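Local coordinates for protein Poly(Beta-D-mannuronate) lyase (Pseudopedobacter saltans, PDB 7O79) that probably cleaves poly(beta-D-mannuronate), the mannuronate-rich part of alginate, as a beta-helical lyase of polysaccharide lyase family 6, at residues A[132-137]-A[141-146]; A[164-169]-A[227-232]; A[202-207]-A[250-255]; A[278-283]-A[323-328]. One frame throughout, in Å; residues are numbered along the deposited sequence.

How the contacts relate
The four contacts sample successive coils of one parallel beta-helix and follow its axis in chain order. Contact 1 closes within a single corner before contact 2 opens. Contacts 2 and 3 interleave, since residues 202-207 come between 164-169 and 227-232, and 250-255 follows; their centres lie about 4 Å apart. Contact 4 comes last, its centre about 26 Å from that of contact 1. Strands 144-146, 230-236 and 280-283, reached by contacts 1, 2 and 4, belong to one parallel strand array, whereas 128-135 and 319-328 belong to another. Together they illustrate how a solenoid is held: apolar filling inside the coils, and polar and cation-pi contacts between surface loops two coils apart.

Contact 1. Residues A[132-137]-A[141-146]; sequences CSFKGK and QPLVGN
Lys137 and Phe134 approach the segment 141-146 from one strand end and its turn, and Leu143 meets them both. The lysine shows how an ammonium can be accommodated inside a protein. Its CG lies anti to the backbone N (chi1 -174°), and the chain runs on nearly straight until a bend at the last torsion delivers Lys137 NZ to Gln141 O, 2.8 Å away. The donor stands above the carbonyl plane, about 40° out of it. Tyr117 O and Asn139 OD1 also take hydrogen bonds from NZ, and Trp119 adds a cation-pi contact, so the buried charge is held by three hydrogen bonds and an aromatic ring. On the way, Lys137 CD passes 3.9 Å from Leu143 CA and 4.0 Å from Leu143 CG, the two side chains running in opposite directions. With an alanine here, the Gln141 carbonyl would probably lose this donor and a gap would open beside Leu143.

Leu143, with CG anti to its own N (chi1 -161°), sends its CD2 methyl obliquely against the root of the Phe134 ring, 3.9 Å from Phe134 CG, while Leu143 CD1 lies 4.1 Å from Phe134 CB. Phe161, one coil along, meets the same ring at nearly parallel planes. A buried corner between strands 128-135 and 144-146, lined with aliphatic and aromatic side chains, is typical of the parallel beta-helix core.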
# COMPACT_ATOMS: atom_id res chain seq x y z
N CYS A 132 4.84 -14.38 -3.38
CA CYS A 132 6.16 -14.04 -2.89
C CYS A 132 6.08 -13.71 -1.41
O CYS A 132 5.02 -13.31 -0.90
CB CYS A 132 6.77 -12.89 -3.69
SG CYS A 132 7.13 -13.32 -5.43
N SER A 133 7.20 -13.88 -0.71
CA SER A 133 7.28 -13.67 0.74
C SER A 133 8.40 -12.70 1.07
O SER A 133 9.48 -12.75 0.48
CB SER A 133 7.52 -14.98 1.51
OG SER A 133 6.42 -15.85 1.40
N PHE A 134 8.14 -11.84 2.06
CA PHE A 134 9.06 -10.77 2.43
C PHE A 134 9.12 -10.68 3.94
O PHE A 134 8.09 -10.46 4.60
CB PHE A 134 8.61 -9.44 1.80
CG PHE A 134 8.37 -9.53 0.31
CD1 PHE A 134 9.43 -9.37 -0.57
CD2 PHE A 134 7.13 -9.87 -0.19
CE1 PHE A 134 9.25 -9.46 -1.92
CE2 PHE A 134 6.93 -9.98 -1.56
CZ PHE A 134 7.99 -9.77 -2.43
N LYS A 135 10.31 -10.83 4.50
CA LYS A 135 10.46 -10.90 5.95
C LYS A 135 11.67 -10.10 6.42
O LYS A 135 12.79 -10.31 5.93
CB LYS A 135 10.60 -12.35 6.41
CG LYS A 135 10.74 -12.45 7.92
CD LYS A 135 10.87 -13.88 8.41
CE LYS A 135 10.91 -13.92 9.94
NZ LYS A 135 12.14 -13.27 10.45
N GLY A 136 11.45 -9.19 7.36
CA GLY A 136 12.54 -8.62 8.12
C GLY A 136 13.18 -7.34 7.60
O GLY A 136 14.21 -6.93 8.15
N LYS A 137 12.62 -6.70 6.57
CA LYS A 137 13.24 -5.48 6.07
C LYS A 137 13.33 -4.43 7.19
O LYS A 137 12.35 -4.18 7.90
CB LYS A 137 12.46 -4.91 4.89
CG LYS A 137 13.16 -3.73 4.24
CD LYS A 137 12.29 -3.04 3.20
CE LYS A 137 13.15 -2.33 2.18
NZ LYS A 137 13.48 -0.94 2.64
N GLN A 141 13.25 3.30 2.99
CA GLN A 141 12.57 3.08 1.70
C GLN A 141 11.43 2.08 1.85
O GLN A 141 11.54 1.11 2.61
CB GLN A 141 13.55 2.63 0.61
CG GLN A 141 14.51 3.74 0.24
CD GLN A 141 13.77 4.88 -0.44
OE1 GLN A 141 13.53 5.92 0.16
NE2 GLN A 141 13.57 4.74 -1.75
N PRO A 142 10.33 2.30 1.15
CA PRO A 142 9.22 1.34 1.19
C PRO A 142 9.69 -0.06 0.79
O PRO A 142 10.65 -0.23 0.04
CB PRO A 142 8.22 1.91 0.18
CG PRO A 142 8.56 3.35 0.04
CD PRO A 142 10.05 3.49 0.33
N LEU A 143 9.00 -1.07 1.32
CA LEU A 143 9.26 -2.43 0.89
C LEU A 143 8.89 -2.60 -0.59
O LEU A 143 9.69 -3.09 -1.40
CB LEU A 143 8.49 -3.41 1.78
CG LEU A 143 8.98 -4.86 1.80
CD1 LEU A 143 8.67 -5.52 3.13
CD2 LEU A 143 8.36 -5.66 0.65
N VAL A 144 7.69 -2.16 -0.96
CA VAL A 144 7.22 -2.18 -2.34
C VAL A 144 6.93 -0.74 -2.74
O VAL A 144 6.20 -0.04 -2.03
CB VAL A 144 5.96 -3.04 -2.52
CG1 VAL A 144 5.47 -2.95 -3.96
CG2 VAL A 144 6.23 -4.48 -2.16
N GLY A 145 7.49 -0.31 -3.86
CA GLY A 145 7.20 1.00 -4.41
C GLY A 145 6.67 0.96 -5.83
O GLY A 145 7.03 0.09 -6.62
N ASN A 146 5.85 1.95 -6.17
CA ASN A 146 5.46 2.20 -7.54
C ASN A 146 5.91 3.59 -7.93
O ASN A 146 5.67 4.56 -7.21
CB ASN A 146 3.93 2.04 -7.75
CG ASN A 146 3.55 2.05 -9.22
OD1 ASN A 146 3.78 1.08 -9.94
ND2 ASN A 146 2.90 3.13 -9.67

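Contact 2. Residues A[164-169]-A[227-232]; sequences IPYTPD and STKGGI
Lys229 lays its aliphatic chain across one face of the Tyr166 ring, the two side chains crossing at about a right angle. The pair joins loops of different coils on the outside of the parallel beta-helix, and illustrates how a lysine can use its methylenes and its charge on the same aromatic partner. Lys229 CD sits above the middle of the ring, 3.5 Å from the Tyr166 ring centroid and only 12° off the normal, a CH-pi contact. One carbon further, Lys229 CE has moved toward the rim and comes within 3.5 Å of Tyr166 CD2.

The chain then bends at its last torsion (chi4 -58°). This leaves Lys229 NZ in a looser cation-pi position, 5.0 Å from the Tyr166 centroid and 25° off its normal, consistent with the ammonium being bound chiefly by other partners: it is hydrogen-bonded to Lys253 O and forms a salt bridge with Glu252. The ring is brought to the lysine by a first torsion that sets Tyr166 CG anti to the backbone N. Pro168, at the centre of an inverse gamma turn, backs the opposite face of the ring, its CD standing 4.0 Å above the plane of Tyr166 and offset toward the rim.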
# COMPACT_ATOMS: atom_id res chain seq x y z
N ILE A 164 8.17 -6.99 9.80
CA ILE A 164 8.92 -5.84 9.32
C ILE A 164 9.15 -5.00 10.57
O ILE A 164 8.20 -4.38 11.08
CB ILE A 164 8.15 -5.08 8.22
CG1 ILE A 164 7.68 -6.05 7.12
CG2 ILE A 164 9.02 -3.94 7.66
CD1 ILE A 164 8.77 -6.86 6.44
N PRO A 165 10.35 -5.02 11.15
CA PRO A 165 10.53 -4.43 12.49
C PRO A 165 10.18 -2.94 12.53
O PRO A 165 10.41 -2.19 11.58
CB PRO A 165 12.01 -4.68 12.80
CG PRO A 165 12.66 -4.96 11.51
CD PRO A 165 11.61 -5.58 10.62
N TYR A 166 9.59 -2.55 13.65
CA TYR A 166 9.09 -1.20 13.82
C TYR A 166 10.22 -0.23 14.16
O TYR A 166 10.98 -0.47 15.10
CB TYR A 166 8.05 -1.19 14.94
CG TYR A 166 7.65 0.19 15.42
CD1 TYR A 166 7.11 1.13 14.54
CD2 TYR A 166 7.74 0.53 16.77
CE1 TYR A 166 6.71 2.38 14.97
CE2 TYR A 166 7.33 1.78 17.22
CZ TYR A 166 6.81 2.69 16.32
OH TYR A 166 6.39 3.93 16.76
N THR A 167 10.33 0.86 13.39
CA THR A 167 11.07 2.06 13.82
C THR A 167 10.25 3.22 13.26
O THR A 167 9.86 3.20 12.08
CB THR A 167 12.53 2.16 13.33
OG1 THR A 167 12.56 2.48 11.93
CG2 THR A 167 13.32 0.87 13.59
N PRO A 168 9.97 4.24 14.08
CA PRO A 168 9.12 5.34 13.58
C PRO A 168 9.90 6.26 12.64
O PRO A 168 10.40 7.32 13.01
CB PRO A 168 8.68 6.04 14.86
CG PRO A 168 9.77 5.73 15.88
CD PRO A 168 10.36 4.41 15.49
N ASP A 169 10.03 5.82 11.38
CA ASP A 169 10.78 6.56 10.36
C ASP A 169 9.93 6.63 9.09
O ASP A 169 9.88 5.65 8.35
CB ASP A 169 12.11 5.89 10.04
CG ASP A 169 13.06 5.91 11.21
OD1 ASP A 169 13.81 6.89 11.33
OD2 ASP A 169 13.05 4.93 12.00
N SER A 227 -2.20 -7.54 13.44
CA SER A 227 -1.33 -7.04 14.52
C SER A 227 -0.20 -6.15 14.01
O SER A 227 0.97 -6.33 14.35
CB SER A 227 -0.77 -8.22 15.32
OG SER A 227 0.03 -7.78 16.41
N THR A 228 -0.55 -5.16 13.19
CA THR A 228 0.45 -4.32 12.53
C THR A 228 0.25 -2.86 12.90
O THR A 228 -0.88 -2.35 12.85
CB THR A 228 0.40 -4.49 11.00
OG1 THR A 228 0.59 -5.87 10.66
CG2 THR A 228 1.47 -3.62 10.31
N LYS A 229 1.35 -2.20 13.26
CA LYS A 229 1.28 -0.79 13.59
C LYS A 229 1.00 0.02 12.32
O LYS A 229 1.51 -0.30 11.24
CB LYS A 229 2.59 -0.34 14.22
CG LYS A 229 2.94 -0.99 15.57
CD LYS A 229 4.25 -0.40 16.07
CE LYS A 229 4.77 -1.15 17.30
NZ LYS A 229 3.73 -1.11 18.38
N GLY A 230 0.20 1.06 12.46
CA GLY A 230 -0.18 1.87 11.31
C GLY A 230 -1.51 1.46 10.74
O GLY A 230 -2.23 0.61 11.28
N GLY A 231 -1.85 2.08 9.60
CA GLY A 231 -3.11 1.82 8.93
C GLY A 231 -2.95 1.81 7.42
O GLY A 231 -1.86 2.04 6.88
N ILE A 232 -4.07 1.55 6.75
CA ILE A 232 -4.14 1.61 5.29
C ILE A 232 -4.56 3.02 4.92
O ILE A 232 -5.61 3.49 5.36
CB ILE A 232 -5.15 0.59 4.74
CG1 ILE A 232 -4.69 -0.85 5.02
CG2 ILE A 232 -5.32 0.78 3.22
CD1 ILE A 232 -5.74 -1.91 4.66

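Contact 3. Residues A[202-207]-A[250-255]; sequences RAHGEG and ENEKGS
Glu252 faces His204 across two surface loops from coils two apart, with the segment 227-232 between them. From CB, which is directed at the segment 202-207, CG departs anti to the backbone N (chi1 170°); a bend at the next torsion (chi2 82°) then brings the carboxylate obliquely to the CE1 side of the histidine. Glu252 CD comes to 3.7 Å from His204 CE1. Of the two oxygens, Glu252 OE1 is nearer, 3.6 Å from His204 CE1, and the ring and carboxylate planes are inclined by 39°. The strongest partner of OE1 is the Lys229 ammonium, in a salt bridge, while OE2 receives a weak hydrogen bond from Ser227. His204 ND1 in turn accepts the backbone N-H of Lys229. A leucine in place of Glu252 would probably leave that ammonium without its carboxylate mate.

The base of Glu252 is fixed as well: its carbonyl O, at the start of a type II turn, accepts both Ser255 N and Ser255 OG, the latter at 2.6 Å and in the carbonyl plane on a lone pair. Further out, Arg202 NH1 and Glu250 OE2 form a long salt bridge of 3.7 Å, supplemented by a water that accepts from Arg202 NH2 and donates to Glu250 OE2. A second water donates to Gly207 O and Gly254 O. Charge and water thus link the two segments, while Lys229 bonds directly to both.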
# COMPACT_ATOMS: atom_id res chain seq x y z
N ARG A 202 2.51 -8.44 11.55
CA ARG A 202 3.51 -7.63 12.21
C ARG A 202 4.42 -6.92 11.20
O ARG A 202 5.59 -6.83 11.39
CB ARG A 202 4.28 -8.44 13.25
CG ARG A 202 3.43 -8.71 14.47
CD ARG A 202 3.75 -9.99 15.18
NE ARG A 202 3.11 -10.02 16.49
CZ ARG A 202 1.98 -10.62 16.82
NH1 ARG A 202 1.27 -11.32 15.97
NH2 ARG A 202 1.55 -10.53 18.05
N ALA A 203 3.83 -6.39 10.15
CA ALA A 203 4.54 -5.70 9.07
C ALA A 203 4.68 -4.22 9.38
O ALA A 203 4.34 -3.34 8.58
CB ALA A 203 3.83 -5.93 7.74
N HIS A 204 5.20 -3.94 10.58
CA HIS A 204 5.15 -2.59 11.14
C HIS A 204 5.82 -1.57 10.23
O HIS A 204 5.20 -0.58 9.84
CB HIS A 204 5.81 -2.55 12.52
CG HIS A 204 5.27 -3.56 13.49
ND1 HIS A 204 3.93 -3.86 13.57
CD2 HIS A 204 5.89 -4.33 14.42
CE1 HIS A 204 3.74 -4.78 14.51
NE2 HIS A 204 4.91 -5.08 15.03
N GLY A 205 7.11 -1.77 9.94
CA GLY A 205 7.86 -0.73 9.25
C GLY A 205 7.82 0.56 10.06
O GLY A 205 8.11 0.57 11.26
N GLU A 206 7.41 1.65 9.41
CA GLU A 206 7.32 2.96 10.05
C GLU A 206 6.21 3.06 11.09
O GLU A 206 6.20 4.02 11.86
CB GLU A 206 7.12 4.05 9.00
CG GLU A 206 5.76 3.99 8.31
CD GLU A 206 5.61 5.03 7.22
OE1 GLU A 206 4.50 5.58 7.06
OE2 GLU A 206 6.61 5.29 6.52
N GLY A 207 5.27 2.11 11.12
CA GLY A 207 4.19 2.17 12.10
C GLY A 207 3.30 3.38 11.94
O GLY A 207 2.83 3.96 12.93
N GLU A 250 -5.42 -7.21 16.99
CA GLU A 250 -4.99 -7.94 18.18
C GLU A 250 -4.46 -6.97 19.24
O GLU A 250 -3.48 -7.25 19.93
CB GLU A 250 -3.93 -8.99 17.81
CG GLU A 250 -4.48 -10.12 16.96
CD GLU A 250 -3.42 -11.14 16.59
OE1 GLU A 250 -3.74 -12.10 15.84
OE2 GLU A 250 -2.27 -11.00 17.07
N ASN A 251 -5.12 -5.81 19.33
CA ASN A 251 -4.76 -4.73 20.25
C ASN A 251 -3.29 -4.36 20.16
O ASN A 251 -2.68 -3.94 21.15
CB ASN A 251 -5.16 -5.08 21.67
CG ASN A 251 -6.64 -5.23 21.80
OD1 ASN A 251 -7.41 -4.45 21.23
ND2 ASN A 251 -7.08 -6.26 22.51
N GLU A 252 -2.69 -4.48 18.98
CA GLU A 252 -1.32 -4.02 18.80
C GLU A 252 -1.26 -2.52 19.02
O GLU A 252 -2.02 -1.76 18.40
CB GLU A 252 -0.82 -4.37 17.40
CG GLU A 252 0.53 -3.72 17.04
CD GLU A 252 1.72 -4.48 17.59
OE1 GLU A 252 2.75 -3.85 17.89
OE2 GLU A 252 1.63 -5.72 17.74
N LYS A 253 -0.37 -2.09 19.90
CA LYS A 253 -0.18 -0.66 20.11
C LYS A 253 0.18 0.01 18.79
O LYS A 253 1.04 -0.47 18.06
CB LYS A 253 0.92 -0.43 21.14
CG LYS A 253 0.88 0.95 21.78
N GLY A 254 -0.49 1.12 18.48
CA GLY A 254 -0.23 1.86 17.25
C GLY A 254 -0.99 1.41 16.02
O GLY A 254 -0.90 2.07 14.97
N SER A 255 -1.70 0.28 16.08
CA SER A 255 -2.53 -0.14 14.96
C SER A 255 -3.76 0.75 14.81
O SER A 255 -4.34 1.23 15.79
CB SER A 255 -2.97 -1.60 15.14
OG SER A 255 -3.68 -1.75 16.36
O HOH W 1 -0.82 -10.65 19.59
O HOH W 2 0.53 4.16 14.13

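Contact 4. Residues A[278-283]-A[323-328]; sequences DGLILI and NTFLNV
Phe325 lays its ring against the backbone at Gly279 and Leu280, and these three residues bury most of the surface in the contact. The phenyl group, its CG anti to the carbonyl carbon (chi1 -49°), reaches over to the other segment with CD1, CE1 and CZ in turn: Phe325 CD1 lies 3.6 Å from Gly279 CA, Phe325 CE1 lies 3.5 Å from Gly279 O in an oblique approach, and Phe325 CZ lies 3.7 Å from Leu280 CB. The backbone N of Leu280 sits over one face of the ring.

Gly279 illustrates how a close aromatic neighbour can restrict a residue's identity. A CB there would fall 2.7 Å from Phe325 CD1, too close, so the lack of a side chain probably lets the ring settle on the main chain. Val328 fills in beside it, with CG1 4.3 Å from Gly279 CA. Leu280 continues the apolar surface with its CD2 methyl, 4.2 Å from Phe325 CZ.

Each from the coil before its partner's, Val272 touches Phe325 and Ile258 touches Leu280. Asn323 is hydrogen-bonded through its side chain to Asn270 and through its backbone N to Asn360, a row resembling the asparagine ladders of pectate lyase-like proteins. An aromatic ring of one coil packed on the glycine and leucine of the coil before fits the close-packed interior of a right-handed parallel beta-helix.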
# COMPACT_ATOMS: atom_id res chain seq x y z
N ASP A 278 -8.13 4.71 15.45
CA ASP A 278 -9.45 4.88 14.85
C ASP A 278 -9.73 3.82 13.79
O ASP A 278 -8.82 3.26 13.17
CB ASP A 278 -9.59 6.27 14.21
CG ASP A 278 -9.47 7.42 15.21
OD1 ASP A 278 -9.46 7.18 16.43
OD2 ASP A 278 -9.43 8.59 14.76
N GLY A 279 -11.01 3.55 13.55
CA GLY A 279 -11.39 2.60 12.53
C GLY A 279 -11.30 3.18 11.13
O GLY A 279 -10.73 2.57 10.22
N LEU A 280 -11.85 4.39 10.97
CA LEU A 280 -11.88 5.11 9.71
C LEU A 280 -11.64 6.58 9.98
O LEU A 280 -12.33 7.19 10.80
CB LEU A 280 -13.23 4.93 9.00
CG LEU A 280 -13.48 5.68 7.68
CD1 LEU A 280 -12.42 5.36 6.61
CD2 LEU A 280 -14.91 5.42 7.18
N ILE A 281 -10.65 7.16 9.30
CA ILE A 281 -10.33 8.58 9.45
C ILE A 281 -10.54 9.26 8.11
O ILE A 281 -9.90 8.89 7.12
CB ILE A 281 -8.90 8.81 9.94
CG1 ILE A 281 -8.71 8.24 11.35
CG2 ILE A 281 -8.54 10.31 9.87
CD1 ILE A 281 -7.22 8.05 11.73
N LEU A 282 -11.44 10.24 8.08
CA LEU A 282 -11.60 11.13 6.94
C LEU A 282 -10.91 12.43 7.32
O LEU A 282 -11.41 13.17 8.18
CB LEU A 282 -13.08 11.37 6.66
CG LEU A 282 -13.90 10.09 6.43
CD1 LEU A 282 -15.24 10.47 5.85
CD2 LEU A 282 -13.17 9.10 5.55
N ILE A 283 -9.75 12.71 6.70
CA ILE A 283 -8.92 13.82 7.18
C ILE A 283 -9.39 15.13 6.56
O ILE A 283 -10.00 15.16 5.49
CB ILE A 283 -7.42 13.54 6.89
CG1 ILE A 283 -6.52 14.31 7.87
CG2 ILE A 283 -7.09 13.86 5.45
CD1 ILE A 283 -5.09 13.82 7.95
N ASN A 323 -19.11 -1.17 6.28
CA ASN A 323 -17.89 -1.56 6.98
C ASN A 323 -18.21 -1.92 8.42
O ASN A 323 -19.26 -1.56 8.96
CB ASN A 323 -16.85 -0.43 6.94
CG ASN A 323 -16.48 -0.01 5.51
OD1 ASN A 323 -15.72 -0.71 4.83
ND2 ASN A 323 -17.00 1.14 5.07
N THR A 324 -17.28 -2.62 9.06
CA THR A 324 -17.42 -2.98 10.46
C THR A 324 -16.16 -2.56 11.20
O THR A 324 -15.05 -2.90 10.78
CB THR A 324 -17.67 -4.48 10.60
OG1 THR A 324 -18.90 -4.80 9.93
CG2 THR A 324 -17.75 -4.90 12.06
N PHE A 325 -16.35 -1.78 12.27
CA PHE A 325 -15.26 -1.29 13.12
C PHE A 325 -15.55 -1.67 14.58
O PHE A 325 -16.28 -0.96 15.27
CB PHE A 325 -15.09 0.23 12.99
CG PHE A 325 -15.04 0.73 11.57
CD1 PHE A 325 -13.88 0.57 10.81
CD2 PHE A 325 -16.14 1.35 11.00
CE1 PHE A 325 -13.82 1.03 9.48
CE2 PHE A 325 -16.09 1.81 9.67
CZ PHE A 325 -14.94 1.64 8.91
N LEU A 326 -14.94 -2.74 15.08
CA LEU A 326 -15.31 -3.23 16.40
C LEU A 326 -14.15 -3.15 17.38
O LEU A 326 -13.00 -3.45 17.03
CB LEU A 326 -15.84 -4.67 16.34
CG LEU A 326 -17.17 -4.82 15.60
CD1 LEU A 326 -17.41 -6.29 15.23
CD2 LEU A 326 -18.31 -4.25 16.41
N ASN A 327 -14.45 -2.76 18.62
CA ASN A 327 -13.47 -2.81 19.71
C ASN A 327 -12.25 -1.95 19.39
O ASN A 327 -11.11 -2.33 19.67
CB ASN A 327 -13.08 -4.26 20.02
CG ASN A 327 -12.26 -4.42 21.31
OD1 ASN A 327 -12.46 -3.69 22.29
ND2 ASN A 327 -11.36 -5.38 21.30
N VAL A 328 -12.48 -0.77 18.78
CA VAL A 328 -11.37 0.12 18.42
C VAL A 328 -11.03 1.00 19.61
O VAL A 328 -11.90 1.41 20.38
CB VAL A 328 -11.70 0.96 17.16
CG1 VAL A 328 -11.96 0.05 15.98
CG2 VAL A 328 -12.89 1.88 17.37